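Local coordinates for protein phosphatase Slingshot homolog 2 (PDB 2NT2) that dephosphorylates and so activates the actin-depolymerizing factor cofilin, regulating actin filament dynamics, and is represented here by its catalytic phosphatase domain, at residues H51-Y56 / N68-F73; C84-K89 / A96-A101. The protein carries 1 engineered substitution. One frame throughout, in Å; residues are numbered along the deposited sequence.

Both contacts set a helix against the mixed sheet of the catalytic domain, and they follow one another in series, the first closing before the second opens. From the N terminus, the chain runs out of strand 49-52 through a mostly irregular connection into helix 67-79, and contact 1 closes that loop. Strand 83-87 comes next; beyond it the phosphate-binding loop leads into helix 94-107, and contact 2 closes this shorter loop. The centres of the two contacts lie about 9 Å apart; the contacts touch where Thr70 CB packs on Thr98 CG2 at 3.7 Å, joining the two helices, and where Phe73 CE2 comes within 4.1 Å of Cys84 SG, joining helix 67-79 to the central strand.

Contact 1. Residues H51-Y56 / N68-F73; sequences HNIRVY and NDTYKF
His51 and Phe73 mark the closest backbone approach, their CA atoms 7.2 Å apart, where the end of strand 49-52 faces helix 67-79; beyond Ile53 the first segment turns away through an inverse gamma turn centred on Arg54. The helical segment makes the expected backbone bonds Lys72 N to Asn68 O and Phe73 N to Asp69 O; no backbone-to-backbone pairing joins the segments, and the Phe73 ring lies against both CB and the backbone N of His51. The central element is a CH-pi contact: His51 CB sits over the middle of the Phe73 ring, 3.5 Å from its centroid and 9° off the normal. The imidazole is oblique to the phenyl ring, with planes at 35°. With CG anti to the backbone N (chi1 -164°), His51 carries its ring on toward Asp69, whose CB is 4.3 Å from NE2. This joins an outermost strand to the helix that follows it, in the dual-specificity phosphatase fold of the protein-tyrosine phosphatase family. Cutting Phe73 back to an alanine is likely to strip His51 CB of the ring face it rests on and leave a gap between strand and helix. Ile53 and Thr70 cross at about a right angle, Ile53 CG1 lying 3.9 Å from Thr70 CG2. Thr70 OG1 stands between the backbone N and carbonyl carbon, hydrogen-bonded to Trp67 O, and leaves CG2 anti to that carbon, facing Ile53.

Contact 2. Residues C84-K89 / A96-A101; sequences CLVHSK and ASTVIA. Engineered in segment 84-89: Ser88 (natural residue Cys). With SO4 (sulfate ion), chain D.
Val86 and Val99 form the tight part of this contact: Val99 CG2 lies 3.7 Å from Val86 CB and equally close to Val86 CG2, one helix methyl against the strand valine's branch point. Chi1 of 166° sets Val99 CG1 anti to the backbone N and leaves CG2 anti to the carbonyl carbon, pointing at the strand. Thr98 packs less closely, its CG2 4.3 Å from Val86 CG1, while its OG1 bonds to the carbonyl of Arg94. Toward the sulfate the segments draw apart, and Ser88 OG comes no nearer than 5.3 Å, to Ala96 N. Ser88 is engineered in place of the cysteine that forms the phosphocysteine intermediate; its OG lies 2.4 Å from sulfate O4, so short that the geometry is doubtful, and also bonds to Gly91 N and Ser95 OG. Lys89 N makes a weak bond to O1 (2.8 Å, N-H...O angle 122°), and Met90 N, Val92 N, Ser93 N and Arg94 NE complete the cradle. This is the P-loop of the protein-tyrosine phosphatases, with sulfate probably in the substrate phosphate's position. His87 ND1 donates to Ser88 O (3.2 Å), the oxygen lying 14° out of the imidazole plane. Strand 83-87 lies between strands 11-14 and 30-35; in helix 94-107, Val99 meets Val86 of this central strand, Val99 and Ala96 touch Leu13 of strand 11-14, and Thr98 touches Trp67 and Thr70 of helix 67-79.

Contact 1. Residues H51-Y56 / N68-F73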
ATOM      1  N   HIS A  51       5.515  -3.089   9.124  1.00 22.09           N
ATOM      2  CA  HIS A  51       4.243  -2.669   9.691  1.00 22.41           C
ATOM      3  C   HIS A  51       3.117  -3.537   9.130  1.00 17.64           C
ATOM      4  O   HIS A  51       3.015  -3.729   7.917  1.00 28.04           O
ATOM      5  CB  HIS A  51       3.959  -1.191   9.433  1.00 24.24           C
ATOM      6  CG  HIS A  51       2.867  -0.645  10.315  1.00 29.63           C
ATOM      7  ND1 HIS A  51       3.133  -0.002  11.501  1.00 33.63           N
ATOM      8  CD2 HIS A  51       1.521  -0.643  10.195  1.00 30.00           C
ATOM      9  CE1 HIS A  51       2.004   0.373  12.077  1.00 30.30           C
ATOM     10  NE2 HIS A  51       1.006  -0.008  11.299  1.00 30.32           N
ATOM     11  N   ASN A  52       2.285  -4.087  10.005  1.00 16.98           N
ATOM     12  CA  ASN A  52       1.300  -5.074   9.565  1.00 19.60           C
ATOM     13  C   ASN A  52      -0.132  -4.619   9.809  1.00 16.17           C
ATOM     14  O   ASN A  52      -0.459  -4.098  10.875  1.00 23.63           O
ATOM     15  CB  ASN A  52       1.583  -6.409  10.265  1.00 23.96           C
ATOM     16  CG  ASN A  52       2.894  -7.018   9.805  1.00 24.84           C
ATOM     17  OD1 ASN A  52       2.896  -7.959   9.006  1.00 23.40           O
ATOM     18  ND2 ASN A  52       4.015  -6.484  10.280  1.00 12.55           N
ATOM     19  N   ILE A  53      -0.960  -4.786   8.793  1.00 15.47           N
ATOM     20  CA  ILE A  53      -2.378  -4.459   8.797  1.00 11.64           C
ATOM     21  C   ILE A  53      -3.169  -5.757   8.596  1.00 18.81           C
ATOM     22  O   ILE A  53      -3.467  -6.168   7.478  1.00 15.07           O
ATOM     23  CB  ILE A  53      -2.732  -3.429   7.712  1.00 12.08           C
ATOM     24  CG1 ILE A  53      -1.990  -2.100   7.782  1.00 14.69           C
ATOM     25  CG2 ILE A  53      -4.239  -3.227   7.613  1.00 11.94           C
ATOM     26  CD1 ILE A  53      -1.846  -1.368   9.090  1.00 13.37           C
ATOM     27  N   ARG A  54      -3.449  -6.397   9.721  1.00 17.53           N
ATOM     28  CA  ARG A  54      -3.802  -7.803   9.813  1.00 24.38           C
ATOM     29  C   ARG A  54      -5.273  -8.050   9.500  1.00 25.44           C
ATOM     30  O   ARG A  54      -6.099  -8.303  10.369  1.00 17.41           O
ATOM     31  CB  ARG A  54      -3.420  -8.322  11.203  1.00 26.48           C
ATOM     32  CG  ARG A  54      -2.095  -7.707  11.657  1.00 30.67           C
ATOM     33  CD  ARG A  54      -1.273  -8.667  12.483  1.00 35.49           C
ATOM     34  NE  ARG A  54      -0.602  -7.977  13.594  1.00 46.83           N
ATOM     35  CZ  ARG A  54      -1.246  -7.460  14.633  1.00 53.72           C
ATOM     36  NH1 ARG A  54      -2.567  -7.535  14.734  1.00 56.66           N
ATOM     37  NH2 ARG A  54      -0.562  -6.853  15.598  1.00 55.59           N
ATOM     38  N   VAL A  55      -5.545  -7.990   8.207  1.00 21.47           N
ATOM     39  CA  VAL A  55      -6.858  -7.878   7.608  1.00 17.26           C
ATOM     40  C   VAL A  55      -7.006  -8.802   6.410  1.00 21.55           C
ATOM     41  O   VAL A  55      -6.032  -9.077   5.698  1.00 21.84           O
ATOM     42  CB  VAL A  55      -7.049  -6.406   7.166  1.00 18.77           C
ATOM     43  CG1 VAL A  55      -7.324  -6.326   5.676  1.00 22.86           C
ATOM     44  CG2 VAL A  55      -8.126  -5.730   7.987  1.00 21.38           C
ATOM     45  N   TYR A  56      -8.213  -9.314   6.163  1.00 19.94           N
ATOM     46  CA  TYR A  56      -8.422 -10.155   4.988  1.00 15.50           C
ATOM     47  C   TYR A  56      -9.024  -9.326   3.843  1.00 22.77           C
ATOM     48  O   TYR A  56      -9.668  -8.300   4.061  1.00 15.40           O
ATOM     49  CB  TYR A  56      -9.319 -11.341   5.280  1.00 22.56           C
ATOM     50  CG  TYR A  56      -8.847 -12.368   6.269  1.00 21.00           C
ATOM     51  CD1 TYR A  56      -9.408 -12.450   7.537  1.00 19.99           C
ATOM     52  CD2 TYR A  56      -7.846 -13.276   5.956  1.00 22.08           C
ATOM     53  CE1 TYR A  56      -8.989 -13.389   8.461  1.00 18.79           C
ATOM     54  CE2 TYR A  56      -7.418 -14.220   6.869  1.00 25.70           C
ATOM     55  CZ  TYR A  56      -7.989 -14.277   8.119  1.00 24.20           C
ATOM     56  OH  TYR A  56      -7.566 -15.218   9.034  1.00 23.71           O
ATOM     57  N   ASN A  68      -4.558   5.952   8.254  1.00 17.98           N
ATOM     58  CA  ASN A  68      -3.663   6.956   8.841  1.00 23.68           C
ATOM     59  C   ASN A  68      -2.438   6.286   9.459  1.00 16.75           C
ATOM     60  O   ASN A  68      -1.352   6.850   9.488  1.00 18.49           O
ATOM     61  CB  ASN A  68      -4.396   7.814   9.864  1.00 35.51           C
ATOM     62  CG  ASN A  68      -3.468   8.672  10.700  1.00 43.33           C
ATOM     63  OD1 ASN A  68      -3.082   8.282  11.804  1.00 57.68           O
ATOM     64  ND2 ASN A  68      -3.113   9.850  10.201  1.00 27.19           N
ATOM     65  N   ASP A  69      -2.639   5.054   9.910  1.00 20.32           N
ATOM     66  CA  ASP A  69      -1.568   4.178  10.360  1.00 20.99           C
ATOM     67  C   ASP A  69      -0.631   3.880   9.188  1.00 19.88           C
ATOM     68  O   ASP A  69       0.590   3.939   9.292  1.00 22.20           O
ATOM     69  CB  ASP A  69      -2.126   2.850  10.866  1.00 23.48           C
ATOM     70  CG  ASP A  69      -2.785   2.923  12.224  1.00 31.74           C
ATOM     71  OD1 ASP A  69      -2.931   4.036  12.771  1.00 33.22           O
ATOM     72  OD2 ASP A  69      -3.160   1.850  12.750  1.00 32.73           O
ATOM     73  N   THR A  70      -1.256   3.541   8.062  1.00 16.64           N
ATOM     74  CA  THR A  70      -0.506   3.276   6.836  1.00 13.10           C
ATOM     75  C   THR A  70       0.186   4.556   6.382  1.00 16.21           C
ATOM     76  O   THR A  70       1.367   4.559   6.030  1.00 16.59           O
ATOM     77  CB  THR A  70      -1.417   2.709   5.741  1.00 15.43           C
ATOM     78  OG1 THR A  70      -2.478   3.617   5.429  1.00 17.15           O
ATOM     79  CG2 THR A  70      -2.126   1.447   6.240  1.00 10.85           C
ATOM     80  N   TYR A  71      -0.557   5.659   6.447  1.00 15.73           N
ATOM     81  CA  TYR A  71       0.019   6.960   6.151  1.00 18.47           C
ATOM     82  C   TYR A  71       1.275   7.207   6.986  1.00 22.80           C
ATOM     83  O   TYR A  71       2.305   7.605   6.436  1.00 29.42           O
ATOM     84  CB  TYR A  71      -0.986   8.094   6.419  1.00 17.86           C
ATOM     85  CG  TYR A  71      -0.397   9.450   6.083  1.00 22.50           C
ATOM     86  CD1 TYR A  71      -0.355   9.882   4.760  1.00 26.08           C
ATOM     87  CD2 TYR A  71       0.111  10.293   7.058  1.00 24.45           C
ATOM     88  CE1 TYR A  71       0.176  11.114   4.428  1.00 29.19           C
ATOM     89  CE2 TYR A  71       0.646  11.528   6.735  1.00 28.43           C
ATOM     90  CZ  TYR A  71       0.675  11.933   5.417  1.00 30.38           C
ATOM     91  OH  TYR A  71       1.202  13.157   5.082  1.00 36.51           O
ATOM     92  N   LYS A  72       1.157   6.989   8.286  1.00 17.92           N
ATOM     93  CA  LYS A  72       2.219   7.208   9.258  1.00 24.46           C
ATOM     94  C   LYS A  72       3.500   6.466   8.881  1.00 22.66           C
ATOM     95  O   LYS A  72       4.596   7.023   8.891  1.00 30.27           O
ATOM     96  CB  LYS A  72       1.749   6.755  10.645  1.00 31.93           C
ATOM     97  CG  LYS A  72       2.293   7.562  11.805  1.00 40.62           C
ATOM     98  CD  LYS A  72       3.228   6.742  12.686  1.00 43.41           C
ATOM     99  CE  LYS A  72       4.526   7.472  12.992  1.00 45.66           C
ATOM    100  NZ  LYS A  72       5.361   7.667  11.771  1.00 58.48           N
ATOM    101  N   PHE A  73       3.344   5.183   8.574  1.00 19.26           N
ATOM    102  CA  PHE A  73       4.474   4.333   8.250  1.00 11.34           C
ATOM    103  C   PHE A  73       5.159   4.763   6.956  1.00 17.37           C
ATOM    104  O   PHE A  73       6.380   4.926   6.930  1.00 17.59           O
ATOM    105  CB  PHE A  73       4.018   2.873   8.149  1.00 16.48           C
ATOM    106  CG  PHE A  73       5.180   1.892   8.076  1.00 24.23           C
ATOM    107  CD1 PHE A  73       5.981   1.681   9.185  1.00 23.03           C
ATOM    108  CD2 PHE A  73       5.449   1.199   6.908  1.00 21.14           C
ATOM    109  CE1 PHE A  73       7.037   0.795   9.136  1.00 20.56           C
ATOM    110  CE2 PHE A  73       6.507   0.310   6.852  1.00 18.74           C
ATOM    111  CZ  PHE A  73       7.299   0.106   7.967  1.00 19.35           C
TER

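Contact 2. Residues C84-K89 / A96-A101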
ATOM      1  N   CYS A  84       9.491   2.204   0.477  1.00 19.85           N
ATOM      2  CA  CYS A  84       8.537   1.319   1.140  1.00 15.86           C
ATOM      3  C   CYS A  84       7.835   0.424   0.129  1.00 14.91           C
ATOM      4  O   CYS A  84       7.388   0.892  -0.917  1.00 16.54           O
ATOM      5  CB  CYS A  84       7.524   2.154   1.925  1.00 19.77           C
ATOM      6  SG  CYS A  84       6.275   1.234   2.849  1.00 20.63           S
ATOM      7  N   LEU A  85       7.755  -0.867   0.441  1.00 17.58           N
ATOM      8  CA  LEU A  85       6.953  -1.789  -0.349  1.00 14.34           C
ATOM      9  C   LEU A  85       5.572  -1.965   0.277  1.00 13.23           C
ATOM     10  O   LEU A  85       5.410  -2.506   1.371  1.00 15.41           O
ATOM     11  CB  LEU A  85       7.644  -3.147  -0.491  1.00  9.08           C
ATOM     12  CG  LEU A  85       6.767  -4.294  -1.013  1.00 10.95           C
ATOM     13  CD1 LEU A  85       6.377  -4.050  -2.461  1.00 14.90           C
ATOM     14  CD2 LEU A  85       7.474  -5.631  -0.857  1.00  6.73           C
ATOM     15  N   VAL A  86       4.536  -1.512  -0.429  1.00 14.48           N
ATOM     16  CA  VAL A  86       3.192  -1.858   0.027  1.00 13.01           C
ATOM     17  C   VAL A  86       2.739  -3.127  -0.696  1.00 16.75           C
ATOM     18  O   VAL A  86       2.635  -3.124  -1.920  1.00 16.01           O
ATOM     19  CB  VAL A  86       2.155  -0.752  -0.186  1.00 10.03           C
ATOM     20  CG1 VAL A  86       0.945  -1.039   0.703  1.00  8.04           C
ATOM     21  CG2 VAL A  86       2.738   0.615   0.117  1.00 11.60           C
ATOM     22  N   HIS A  87       2.506  -4.191   0.068  1.00 18.50           N
ATOM     23  CA  HIS A  87       2.134  -5.464  -0.548  1.00 11.53           C
ATOM     24  C   HIS A  87       0.995  -6.147   0.203  1.00 10.03           C
ATOM     25  O   HIS A  87       0.736  -5.887   1.375  1.00 10.12           O
ATOM     26  CB  HIS A  87       3.336  -6.389  -0.673  1.00  8.25           C
ATOM     27  CG  HIS A  87       3.775  -7.094   0.566  1.00  7.25           C
ATOM     28  ND1 HIS A  87       3.353  -8.367   0.880  1.00  9.32           N
ATOM     29  CD2 HIS A  87       4.602  -6.729   1.573  1.00  4.84           C
ATOM     30  CE1 HIS A  87       3.895  -8.752   2.022  1.00  5.11           C
ATOM     31  NE2 HIS A  87       4.659  -7.774   2.468  1.00  8.62           N
ATOM     32  N   SER A  88       0.306  -7.001  -0.544  1.00  9.06           N
ATOM     33  CA  SER A  88      -0.717  -7.899  -0.030  1.00 13.02           C
ATOM     34  C   SER A  88      -0.366  -9.326  -0.442  1.00 15.90           C
ATOM     35  O   SER A  88       0.817  -9.663  -0.543  1.00 13.95           O
ATOM     36  CB  SER A  88      -2.098  -7.492  -0.541  1.00  8.49           C
ATOM     37  OG  SER A  88      -2.090  -7.288  -1.943  1.00 22.11           O
ATOM     38  N   LYS A  89      -1.367 -10.151  -0.714  1.00 14.07           N
ATOM     39  CA  LYS A  89      -1.078 -11.436  -1.358  1.00 14.90           C
ATOM     40  C   LYS A  89      -0.908 -11.244  -2.865  1.00 16.41           C
ATOM     41  O   LYS A  89       0.086 -11.674  -3.437  1.00  9.76           O
ATOM     42  CB  LYS A  89      -2.168 -12.458  -1.060  1.00 17.39           C
ATOM     43  CG  LYS A  89      -2.252 -13.610  -2.048  1.00 20.51           C
ATOM     44  CD  LYS A  89      -2.528 -14.934  -1.366  1.00 24.48           C
ATOM     45  CE  LYS A  89      -2.386 -16.090  -2.343  1.00 28.77           C
ATOM     46  NZ  LYS A  89      -1.888 -17.324  -1.675  1.00 42.79           N
ATOM     47  N   ALA A  96      -3.310  -2.234  -3.130  1.00 12.08           N
ATOM     48  CA  ALA A  96      -3.612  -1.190  -4.109  1.00 12.94           C
ATOM     49  C   ALA A  96      -4.444  -0.072  -3.480  1.00 14.36           C
ATOM     50  O   ALA A  96      -4.103   1.100  -3.623  1.00 10.37           O
ATOM     51  CB  ALA A  96      -4.310  -1.742  -5.337  1.00 19.64           C
ATOM     52  N   SER A  97      -5.505  -0.458  -2.779  1.00 11.23           N
ATOM     53  CA  SER A  97      -6.393   0.482  -2.123  1.00 14.50           C
ATOM     54  C   SER A  97      -5.631   1.383  -1.157  1.00  9.79           C
ATOM     55  O   SER A  97      -5.804   2.601  -1.158  1.00  9.10           O
ATOM     56  CB  SER A  97      -7.490  -0.260  -1.350  1.00 19.30           C
ATOM     57  OG  SER A  97      -7.993  -1.347  -2.101  1.00 38.28           O
ATOM     58  N   THR A  98      -4.792   0.765  -0.333  1.00 13.69           N
ATOM     59  CA  THR A  98      -3.983   1.506   0.628  1.00 17.34           C
ATOM     60  C   THR A  98      -3.121   2.551  -0.072  1.00 15.04           C
ATOM     61  O   THR A  98      -3.058   3.705   0.341  1.00  9.81           O
ATOM     62  CB  THR A  98      -3.067   0.562   1.431  1.00 20.63           C
ATOM     63  OG1 THR A  98      -3.873  -0.340   2.191  1.00 16.17           O
ATOM     64  CG2 THR A  98      -2.233   1.359   2.422  1.00 14.85           C
ATOM     65  N   VAL A  99      -2.478   2.129  -1.158  1.00 21.26           N
ATOM     66  CA  VAL A  99      -1.632   3.044  -1.923  1.00 21.96           C
ATOM     67  C   VAL A  99      -2.451   4.187  -2.506  1.00 17.94           C
ATOM     68  O   VAL A  99      -2.031   5.344  -2.505  1.00 15.10           O
ATOM     69  CB  VAL A  99      -0.881   2.318  -3.052  1.00 16.24           C
ATOM     70  CG1 VAL A  99      -0.297   3.333  -4.019  1.00  9.90           C
ATOM     71  CG2 VAL A  99       0.213   1.420  -2.497  1.00 11.34           C
ATOM     72  N   ILE A 100      -3.656   3.884  -2.996  1.00 16.41           N
ATOM     73  CA  ILE A 100      -4.480   4.940  -3.577  1.00 15.85           C
ATOM     74  C   ILE A 100      -4.845   5.981  -2.519  1.00 13.59           C
ATOM     75  O   ILE A 100      -4.791   7.180  -2.782  1.00 17.93           O
ATOM     76  CB  ILE A 100      -5.756   4.388  -4.232  1.00 20.90           C
ATOM     77  CG1 ILE A 100      -5.524   3.610  -5.523  1.00 19.91           C
ATOM     78  CG2 ILE A 100      -6.744   5.525  -4.471  1.00 15.19           C
ATOM     79  CD1 ILE A 100      -6.379   2.374  -5.696  1.00 14.58           C
ATOM     80  N   ALA A 101      -5.220   5.516  -1.335  1.00 12.01           N
ATOM     81  CA  ALA A 101      -5.578   6.363  -0.213  1.00 12.40           C
ATOM     82  C   ALA A 101      -4.413   7.247   0.209  1.00 16.81           C
ATOM     83  O   ALA A 101      -4.597   8.425   0.502  1.00 14.43           O
ATOM     84  CB  ALA A 101      -6.034   5.525   0.974  1.00  6.22           C
TER
HETATM   85  S   SO4 D 101      -4.851  -8.856  -2.287  1.00 19.17           S
HETATM   86  O1  SO4 D 101      -3.896  -9.899  -1.941  1.00  8.35           O
HETATM   87  O2  SO4 D 101      -5.965  -9.400  -3.061  1.00 17.74           O
HETATM   88  O3  SO4 D 101      -5.388  -8.254  -1.062  1.00 19.04           O
HETATM   89  O4  SO4 D 101      -4.171  -7.825  -3.078  1.00  9.64           O